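Local coordinates for protein 6-phospho-alpha-glucosidase (Merdibacter massiliensis, PDB 6VC6) that probably hydrolyses phosphorylated alpha-glucosides, as a family 4 glycoside hydrolase that works with bound NAD and a manganese ion, at residues Glu408-Asn413 with Glu424-Met429; Arg94-Ile99 with Gly119-Val124; Gln352-Val357 with Ser390-Val395. One frame throughout, in Å; residues are numbered along the deposited sequence.

Contact 1: Glu408-Asn413 with Glu424-Met429; sequences EAFTLN and EILDAM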
loop_
_atom_site.group_PDB
_atom_site.type_symbol
_atom_site.label_atom_id
_atom_site.label_comp_id
_atom_site.label_asym_id
_atom_site.label_seq_id
_atom_site.Cartn_x
_atom_site.Cartn_y
_atom_site.Cartn_z
ATOM N N GLU A 408 -6.278 23.682 -3.787
ATOM C CA GLU A 408 -5.610 23.912 -2.510
ATOM C C GLU A 408 -4.836 22.678 -2.063
ATOM O O GLU A 408 -3.759 22.797 -1.467
ATOM C CB GLU A 408 -6.633 24.325 -1.452
ATOM C CG GLU A 408 -7.286 25.671 -1.727
ATOM C CD GLU A 408 -8.497 25.931 -0.850
ATOM O OE1 GLU A 408 -8.811 25.075 0.004
ATOM O OE2 GLU A 408 -9.134 26.992 -1.017
ATOM N N ALA A 409 -5.367 21.485 -2.344
ATOM C CA ALA A 409 -4.642 20.261 -2.017
ATOM C C ALA A 409 -3.364 20.144 -2.835
ATOM O O ALA A 409 -2.313 19.762 -2.305
ATOM C CB ALA A 409 -5.538 19.043 -2.242
ATOM N N PHE A 410 -3.433 20.470 -4.128
ATOM C CA PHE A 410 -2.240 20.432 -4.968
ATOM C C PHE A 410 -1.228 21.487 -4.537
ATOM O O PHE A 410 -0.029 21.202 -4.445
ATOM C CB PHE A 410 -2.627 20.632 -6.434
ATOM C CG PHE A 410 -3.023 19.367 -7.143
ATOM C CD1 PHE A 410 -4.007 18.541 -6.624
ATOM C CD2 PHE A 410 -2.416 19.009 -8.337
ATOM C CE1 PHE A 410 -4.376 17.380 -7.279
ATOM C CE2 PHE A 410 -2.780 17.849 -8.996
ATOM C CZ PHE A 410 -3.760 17.032 -8.467
ATOM N N THR A 411 -1.696 22.708 -4.262
ATOM C CA THR A 411 -0.788 23.789 -3.888
ATOM C C THR A 411 -0.075 23.489 -2.576
ATOM O O THR A 411 1.138 23.702 -2.455
ATOM C CB THR A 411 -1.558 25.108 -3.782
ATOM O OG1 THR A 411 -2.101 25.453 -5.063
ATOM C CG2 THR A 411 -0.646 26.229 -3.303
ATOM N N LEU A 412 -0.811 22.986 -1.584
ATOM C CA LEU A 412 -0.231 22.760 -0.265
ATOM C C LEU A 412 0.795 21.634 -0.275
ATOM O O LEU A 412 1.761 21.675 0.496
ATOM C CB LEU A 412 -1.341 22.459 0.742
ATOM C CG LEU A 412 -0.940 22.147 2.185
ATOM C CD1 LEU A 412 -0.076 23.254 2.762
ATOM C CD2 LEU A 412 -2.179 21.931 3.037
ATOM N N ASN A 413 0.610 20.635 -1.138
ATOM C CA ASN A 413 1.453 19.447 -1.111
ATOM C C ASN A 413 2.921 19.806 -1.322
ATOM O O ASN A 413 3.256 20.704 -2.101
ATOM C CB ASN A 413 0.998 18.449 -2.177
ATOM C CG ASN A 413 1.683 17.102 -2.044
ATOM O OD1 ASN A 413 2.833 16.934 -2.448
ATOM N ND2 ASN A 413 0.977 16.134 -1.470
ATOM N N GLU A 424 -1.716 24.285 -13.259
ATOM C CA GLU A 424 -1.254 23.727 -14.526
ATOM C C GLU A 424 -1.355 22.206 -14.525
ATOM O O GLU A 424 -1.861 21.604 -15.479
ATOM C CB GLU A 424 0.182 24.176 -14.798
ATOM C CG GLU A 424 0.776 23.644 -16.092
ATOM C CD GLU A 424 2.198 24.126 -16.318
ATOM O OE1 GLU A 424 2.870 24.484 -15.328
ATOM O OE2 GLU A 424 2.642 24.149 -17.485
ATOM N N ILE A 425 -0.883 21.567 -13.453
ATOM C CA ILE A 425 -0.938 20.111 -13.376
ATOM C C ILE A 425 -2.375 19.636 -13.200
ATOM O O ILE A 425 -2.811 18.687 -13.861
ATOM C CB ILE A 425 -0.029 19.600 -12.244
ATOM C CG1 ILE A 425 1.430 19.967 -12.522
ATOM C CG2 ILE A 425 -0.177 18.095 -12.080
ATOM C CD1 ILE A 425 2.398 19.464 -11.473
ATOM N N LEU A 426 -3.135 20.290 -12.316
ATOM C CA LEU A 426 -4.508 19.867 -12.054
ATOM C C LEU A 426 -5.353 19.894 -13.322
ATOM O O LEU A 426 -6.149 18.980 -13.564
ATOM C CB LEU A 426 -5.133 20.753 -10.974
ATOM C CG LEU A 426 -6.614 20.547 -10.650
ATOM C CD1 LEU A 426 -6.902 19.092 -10.306
ATOM C CD2 LEU A 426 -7.038 21.465 -9.512
ATOM N N ASP A 427 -5.192 20.934 -14.144
ATOM C CA ASP A 427 -5.944 21.008 -15.392
ATOM C C ASP A 427 -5.557 19.876 -16.335
ATOM O O ASP A 427 -6.414 19.316 -17.029
ATOM C CB ASP A 427 -5.723 22.364 -16.060
ATOM C CG ASP A 427 -6.440 23.490 -15.342
ATOM O OD1 ASP A 427 -7.223 23.201 -14.413
ATOM O OD2 ASP A 427 -6.221 24.665 -15.706
ATOM N N ALA A 428 -4.270 19.523 -16.370
ATOM C CA ALA A 428 -3.834 18.413 -17.212
ATOM C C ALA A 428 -4.373 17.081 -16.710
ATOM O O ALA A 428 -4.669 16.192 -17.517
ATOM C CB ALA A 428 -2.307 18.376 -17.283
HETATM N N MSE A 429 -4.515 16.925 -15.397
HETATM C CA MSE A 429 -5.011 15.682 -14.814
HETATM C C MSE A 429 -6.504 15.505 -15.075
HETATM O O MSE A 429 -6.971 14.396 -15.333
HETATM C CB MSE A 429 -4.740 15.652 -13.308
HETATM C CG MSE A 429 -3.275 15.783 -12.926
HETATM SE SE MSE A 429 -2.330 14.090 -12.807
HETATM C CE MSE A 429 -1.851 13.884 -14.675
#

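Contact 2: Arg94-Ile99 with Gly119-Val124; sequences REDEHI and GLRSCV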
loop_
_atom_site.group_PDB
_atom_site.type_symbol
_atom_site.label_atom_id
_atom_site.label_comp_id
_atom_site.label_asym_id
_atom_site.label_seq_id
_atom_site.Cartn_x
_atom_site.Cartn_y
_atom_site.Cartn_z
ATOM N N ARG A 94 0.939 5.294 -15.674
ATOM C CA ARG A 94 1.861 5.892 -16.632
ATOM C C ARG A 94 1.545 7.369 -16.845
ATOM O O ARG A 94 2.447 8.214 -16.859
ATOM C CB ARG A 94 1.795 5.126 -17.953
ATOM C CG ARG A 94 2.955 5.376 -18.897
ATOM C CD ARG A 94 2.827 4.506 -20.138
ATOM N NE ARG A 94 4.021 4.559 -20.973
ATOM C CZ ARG A 94 4.226 5.461 -21.928
ATOM N NH1 ARG A 94 3.312 6.390 -22.169
ATOM N NH2 ARG A 94 5.344 5.433 -22.641
ATOM N N GLU A 95 0.260 7.695 -17.008
ATOM C CA GLU A 95 -0.136 9.088 -17.192
ATOM C C GLU A 95 0.148 9.914 -15.944
ATOM O O GLU A 95 0.533 11.084 -16.043
ATOM C CB GLU A 95 -1.617 9.168 -17.562
ATOM C CG GLU A 95 -1.976 8.474 -18.866
ATOM C CD GLU A 95 -1.587 9.285 -20.087
ATOM O OE1 GLU A 95 -1.402 10.513 -19.952
ATOM O OE2 GLU A 95 -1.470 8.696 -21.182
ATOM N N ASP A 96 -0.043 9.322 -14.761
ATOM C CA ASP A 96 0.284 10.018 -13.521
ATOM C C ASP A 96 1.759 10.397 -13.478
ATOM O O ASP A 96 2.112 11.520 -13.098
ATOM C CB ASP A 96 -0.067 9.144 -12.316
ATOM C CG ASP A 96 -1.557 8.890 -12.187
ATOM O OD1 ASP A 96 -2.352 9.672 -12.749
ATOM O OD2 ASP A 96 -1.931 7.902 -11.521
ATOM N N GLU A 97 2.636 9.473 -13.869
ATOM C CA GLU A 97 4.069 9.715 -13.763
ATOM C C GLU A 97 4.578 10.602 -14.894
ATOM O O GLU A 97 5.382 11.509 -14.655
ATOM C CB GLU A 97 4.817 8.381 -13.745
ATOM C CG GLU A 97 4.739 7.635 -12.419
ATOM C CD GLU A 97 5.091 6.167 -12.575
ATOM O OE1 GLU A 97 5.344 5.745 -13.721
ATOM O OE2 GLU A 97 5.121 5.435 -11.562
ATOM N N HIS A 98 4.116 10.362 -16.124
ATOM C CA HIS A 98 4.640 11.099 -17.271
ATOM C C HIS A 98 4.272 12.576 -17.197
ATOM O O HIS A 98 5.131 13.451 -17.362
ATOM C CB HIS A 98 4.120 10.485 -18.572
ATOM C CG HIS A 98 4.961 9.360 -19.091
ATOM N ND1 HIS A 98 5.629 9.423 -20.296
ATOM C CD2 HIS A 98 5.245 8.145 -18.565
ATOM C CE1 HIS A 98 6.287 8.293 -20.491
ATOM N NE2 HIS A 98 6.071 7.501 -19.455
ATOM N N ILE A 99 2.997 12.870 -16.941
ATOM C CA ILE A 99 2.523 14.249 -17.002
ATOM C C ILE A 99 3.154 15.090 -15.899
ATOM O O ILE A 99 3.513 16.254 -16.117
ATOM C CB ILE A 99 0.985 14.279 -16.945
ATOM C CG1 ILE A 99 0.405 13.594 -18.186
ATOM C CG2 ILE A 99 0.475 15.707 -16.828
ATOM C CD1 ILE A 99 -1.073 13.287 -18.096
ATOM N N GLY A 119 -5.217 8.894 -6.262
ATOM C CA GLY A 119 -6.104 8.901 -5.111
ATOM C C GLY A 119 -7.542 9.218 -5.475
ATOM O O GLY A 119 -8.474 8.609 -4.944
ATOM N N LEU A 120 -7.742 10.171 -6.387
ATOM C CA LEU A 120 -9.097 10.525 -6.794
ATOM C C LEU A 120 -9.767 9.377 -7.540
ATOM O O LEU A 120 -10.971 9.144 -7.378
ATOM C CB LEU A 120 -9.076 11.789 -7.652
ATOM C CG LEU A 120 -8.930 13.105 -6.884
ATOM C CD1 LEU A 120 -9.073 14.298 -7.818
ATOM C CD2 LEU A 120 -9.941 13.181 -5.749
ATOM N N ARG A 121 -9.005 8.649 -8.359
ATOM C CA ARG A 121 -9.553 7.468 -9.019
ATOM C C ARG A 121 -9.898 6.385 -8.004
ATOM O O ARG A 121 -10.927 5.712 -8.129
ATOM C CB ARG A 121 -8.562 6.930 -10.051
ATOM C CG ARG A 121 -8.384 7.810 -11.273
ATOM C CD ARG A 121 -7.715 7.045 -12.408
ATOM N NE ARG A 121 -6.425 6.486 -12.013
ATOM C CZ ARG A 121 -5.287 7.174 -11.988
ATOM N NH1 ARG A 121 -5.273 8.455 -12.331
ATOM N NH2 ARG A 121 -4.160 6.579 -11.618
ATOM N N SER A 122 -9.047 6.206 -6.991
ATOM C CA SER A 122 -9.285 5.161 -6.002
ATOM C C SER A 122 -10.473 5.500 -5.110
ATOM O O SER A 122 -11.237 4.608 -4.728
ATOM C CB SER A 122 -8.027 4.934 -5.167
ATOM O OG SER A 122 -6.991 4.376 -5.956
ATOM N N CYS A 123 -10.645 6.781 -4.769
ATOM C CA CYS A 123 -11.790 7.183 -3.955
ATOM C C CYS A 123 -13.104 6.772 -4.605
ATOM O O CYS A 123 -14.006 6.259 -3.934
ATOM C CB CYS A 123 -11.769 8.693 -3.718
ATOM S SG CYS A 123 -10.527 9.265 -2.544
ATOM N N VAL A 124 -13.225 6.986 -5.917
ATOM C CA VAL A 124 -14.458 6.651 -6.622
ATOM C C VAL A 124 -14.674 5.142 -6.635
ATOM O O VAL A 124 -15.763 4.651 -6.315
ATOM C CB VAL A 124 -14.427 7.229 -8.049
ATOM C CG1 VAL A 124 -15.598 6.703 -8.864
ATOM C CG2 VAL A 124 -14.436 8.750 -8.006
#

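Contact 3: Gln352-Val357 with Ser390-Val395; sequences QDDAMV and SEKLLV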
loop_
_atom_site.group_PDB
_atom_site.type_symbol
_atom_site.label_atom_id
_atom_site.label_comp_id
_atom_site.label_asym_id
_atom_site.label_seq_id
_atom_site.Cartn_x
_atom_site.Cartn_y
_atom_site.Cartn_z
ATOM N N GLN A 352 -4.450 16.122 14.929
ATOM C CA GLN A 352 -5.900 16.128 15.062
ATOM C C GLN A 352 -6.442 14.709 15.224
ATOM O O GLN A 352 -5.814 13.722 14.830
ATOM C CB GLN A 352 -6.549 16.806 13.854
ATOM C CG GLN A 352 -6.158 16.213 12.513
ATOM C CD GLN A 352 -6.354 17.190 11.370
ATOM O OE1 GLN A 352 -5.438 17.926 11.005
ATOM N NE2 GLN A 352 -7.555 17.205 10.804
ATOM N N ASP A 353 -7.637 14.624 15.814
ATOM C CA ASP A 353 -8.216 13.328 16.156
ATOM C C ASP A 353 -8.530 12.504 14.913
ATOM O O ASP A 353 -8.297 11.290 14.890
ATOM C CB ASP A 353 -9.485 13.522 16.989
ATOM C CG ASP A 353 -9.191 13.925 18.421
ATOM O OD1 ASP A 353 -10.138 14.331 19.128
ATOM O OD2 ASP A 353 -8.019 13.836 18.842
ATOM N N ASP A 354 -9.062 13.141 13.869
ATOM C CA ASP A 354 -9.589 12.430 12.712
ATOM C C ASP A 354 -8.540 12.179 11.631
ATOM O O ASP A 354 -8.901 12.015 10.460
ATOM C CB ASP A 354 -10.783 13.188 12.123
ATOM C CG ASP A 354 -10.429 14.598 11.682
ATOM O OD1 ASP A 354 -9.251 14.996 11.800
ATOM O OD2 ASP A 354 -11.338 15.314 11.212
ATOM N N ALA A 355 -7.262 12.141 11.990
ATOM C CA ALA A 355 -6.210 11.831 11.034
ATOM C C ALA A 355 -5.988 10.326 10.970
ATOM O O ALA A 355 -5.934 9.649 12.001
ATOM C CB ALA A 355 -4.905 12.534 11.411
HETATM N N MSE A 356 -5.875 9.805 9.753
HETATM C CA MSE A 356 -5.512 8.407 9.564
HETATM C C MSE A 356 -3.993 8.285 9.590
HETATM O O MSE A 356 -3.306 8.792 8.703
HETATM C CB MSE A 356 -6.081 7.863 8.250
HETATM C CG MSE A 356 -7.600 7.934 8.142
HETATM SE SE MSE A 356 -8.545 7.069 9.622
HETATM C CE MSE A 356 -8.168 5.206 9.197
ATOM N N VAL A 357 -3.470 7.621 10.618
ATOM C CA VAL A 357 -2.036 7.538 10.853
ATOM C C VAL A 357 -1.605 6.075 10.820
ATOM O O VAL A 357 -2.426 5.158 10.814
ATOM C CB VAL A 357 -1.626 8.200 12.182
ATOM C CG1 VAL A 357 -1.928 9.691 12.144
ATOM C CG2 VAL A 357 -2.344 7.538 13.346
ATOM N N SER A 390 -3.106 18.190 3.086
ATOM C CA SER A 390 -3.253 18.052 1.641
ATOM C C SER A 390 -4.135 16.860 1.290
ATOM O O SER A 390 -4.959 16.937 0.372
ATOM C CB SER A 390 -1.879 17.918 0.986
ATOM O OG SER A 390 -1.994 17.738 -0.414
ATOM N N GLU A 391 -3.979 15.750 2.014
ATOM C CA GLU A 391 -4.808 14.577 1.754
ATOM C C GLU A 391 -6.267 14.841 2.100
ATOM O O GLU A 391 -7.169 14.443 1.353
ATOM C CB GLU A 391 -4.279 13.377 2.539
ATOM C CG GLU A 391 -2.835 13.014 2.232
ATOM C CD GLU A 391 -2.311 11.915 3.136
ATOM O OE1 GLU A 391 -3.003 11.576 4.119
ATOM O OE2 GLU A 391 -1.208 11.393 2.868
ATOM N N LYS A 392 -6.521 15.512 3.225
ATOM C CA LYS A 392 -7.899 15.779 3.623
ATOM C C LYS A 392 -8.565 16.794 2.704
ATOM O O LYS A 392 -9.782 16.735 2.495
ATOM C CB LYS A 392 -7.944 16.258 5.074
ATOM C CG LYS A 392 -7.740 15.144 6.088
ATOM C CD LYS A 392 -7.601 15.691 7.497
ATOM C CE LYS A 392 -7.594 14.567 8.522
ATOM N NZ LYS A 392 -8.883 13.820 8.535
ATOM N N LEU A 393 -7.792 17.729 2.147
ATOM C CA LEU A 393 -8.353 18.652 1.166
ATOM C C LEU A 393 -8.678 17.945 -0.142
ATOM O O LEU A 393 -9.604 18.352 -0.852
ATOM C CB LEU A 393 -7.387 19.811 0.918
ATOM C CG LEU A 393 -7.258 20.848 2.036
ATOM C CD1 LEU A 393 -5.981 21.657 1.870
ATOM C CD2 LEU A 393 -8.475 21.759 2.074
ATOM N N LEU A 394 -7.936 16.885 -0.476
ATOM C CA LEU A 394 -8.186 16.172 -1.724
ATOM C C LEU A 394 -9.516 15.427 -1.677
ATOM O O LEU A 394 -10.340 15.550 -2.591
ATOM C CB LEU A 394 -7.040 15.206 -2.019
ATOM C CG LEU A 394 -7.162 14.467 -3.352
ATOM C CD1 LEU A 394 -6.958 15.424 -4.519
ATOM C CD2 LEU A 394 -6.180 13.310 -3.422
ATOM N N VAL A 395 -9.743 14.642 -0.621
ATOM C CA VAL A 395 -11.019 13.952 -0.495
ATOM C C VAL A 395 -12.144 14.929 -0.178
ATOM O O VAL A 395 -13.321 14.588 -0.345
ATOM C CB VAL A 395 -10.939 12.835 0.563
ATOM C CG1 VAL A 395 -9.660 12.029 0.386
ATOM C CG2 VAL A 395 -11.016 13.417 1.954
HETATM O O HOH W 1 -10.915 16.018 8.351
#

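Contact 1: Glu408-Asn413 with Glu424-Met429
F410 bridges to I425, L426 and M429, and the buried contact is made through its one aromatic ring. The residue before it, A409, faces a different neighbour: its small methyl suits the close approach of helix 378-400, where it lies against L393. F410 then turns the other way, toward 424-429. With chi1 at -86°, its CG lies opposite the carbonyl carbon and the ring is carried off the helix to meet the second segment. L426 lies across one face at about a right angle. Its CB is 4.2 Å from F410 CD2, and its CD1 sits 4.2 Å above the ring plane on the same face, displaced toward the rim. I425 comes in at the edge instead, its CG2 branch 4.0 Å from F410 CE2 and almost level with the ring. Selenomethionine M429 also reaches that edge, through CG rather than through its selenium. A flat ring suits this place because it can take a branched chain on its face and others at its rim, all through apolar contacts.

The two helices, 403-412 and 419-432, follow each other through a short loop as a splayed helical hairpin; the axes of their segments 408-412 and 424-429 make an angle of 132° and come within 10.3 Å. The ring spans that gap, and M116 of helix 113-136 also touches it. The next residue, T411, meets A419 and A422, near the start of the second helix. N413 has left helical geometry, and its OD1 takes the backbone N of L415 as the chain turns toward helix 419-432.

Contact 2: Arg94-Ile99 with Gly119-Val124
Close to the NAD pocket, D96 of helix 89-102 and R121 of helix 113-136 form a buried salt bridge, with the R121 side chain about 8 Å from the bound dinucleotide. The guanidinium meets the carboxylate end-on, giving one nitrogen to each oxygen. NH2 of R121 donates to D96 OD2 over 2.6 Å in a nearly straight bond of 178°, on the syn side but tilted 17° out of the carboxylate plane. The second bond is longer, R121 NH1 to D96 OD1 at 3.2 Å, and it uses the syn lone pair of that oxygen. The two flat groups are nearly coplanar, so both N-H bonds can point at their oxygens together.

Both helices belong to the crossover that leads from strand 80-83 to the neighbouring parallel strand 141-144 in the Rossmann-type sheet, and the ion pair ties one helix of this connection to the other. The backbones themselves stay well apart, the nearest CA atoms being those of D96 and G119 at 10.6 Å. A long side chain is therefore needed, and R121 supplies it, kinked at chi3 (-57°) to present its end to the short acid.

The guanidinium has other partners too: NE bonds to A87 O, and NH1 also reaches N433 OD1, which fixes the plane of the group. Were a leucine to replace D96, the buried charge of R121 would probably lose its counter-ion and NH2 the oxygen it now grips. Next along the first helix, E97 pairs with R93, and S122 on the second hydrogen-bonds to N147 O; R93 and N147 both line the pocket of the bound sugar phosphate.

Contact 3: Gln352-Val357 with Ser390-Val395
K392 reaches from helix 378-400 to the turn at Q352-A355, where its ammonium group is gathered in by backbone and side chain of D354. The main bond runs from K392 NZ to the carbonyl oxygen D354 O, at 2.6 Å. The nitrogen stands above the carbonyl plane, 52° out of it, and so does not use a lone pair direction. D354 adds its charge through OD1, which forms a salt bridge with K392 NZ at 3.5 Å. Its other oxygen is joined to the lysine by a water, which donates to OD2 and accepts from NZ, each at 3.0 Å. Beyond the two segments, NZ also forms a salt bridge with E154 of helix 149-159.

D354 can offer both groups because its CG is swung between the backbone N and the carbonyl carbon (chi1 59°). Q352 steadies the carboxylate: its NE2 donates to the syn lone pair of D354 OD1 at 3.0 Å, and OD1 lies close to the amide plane. This bond lies within the type I turn from Q352 to A355, joining its first residue to its third; the turn leads into strand 356-364 of the large sheet. The chain enters that strand through backbone bonds of D353 with E345 and of A355 with N344.

The lysine's methylenes are used as well. K392 CE lies 3.5 Å from Q352 NE2 and 4.0 Å from A355 CA, and a residue as small as alanine lets the chain pass this close. Lysine suits the site by combining a long, slender stem with a tip able to serve several oxygens. The carboxylates of D354 and E154 probably keep that tip protonated and offset its charge, although the guanidinium of R157 is close by as well.

Overall arrangement
Contact 2 comes first along the chain, then contact 3, then contact 1, each closing before the next opens. Centres lie about 12 Å apart between contacts 1 and 2, about 17 Å between 1 and 3, and about 19 Å between 2 and 3, and all three touch. I99 packs on A428 and M429, joining contact 2 to contact 1. The probable hydrogen bond between S390 OG and A409 O links contacts 3 and 1 across the successive helices 378-400 and 403-412. L120 on L394 completes the circuit through helix 113-136. Through these touches the C-terminal helices pack on helices 89-102 and 113-136 of the nucleotide-binding part, where contact 2 lies near the bound NAD.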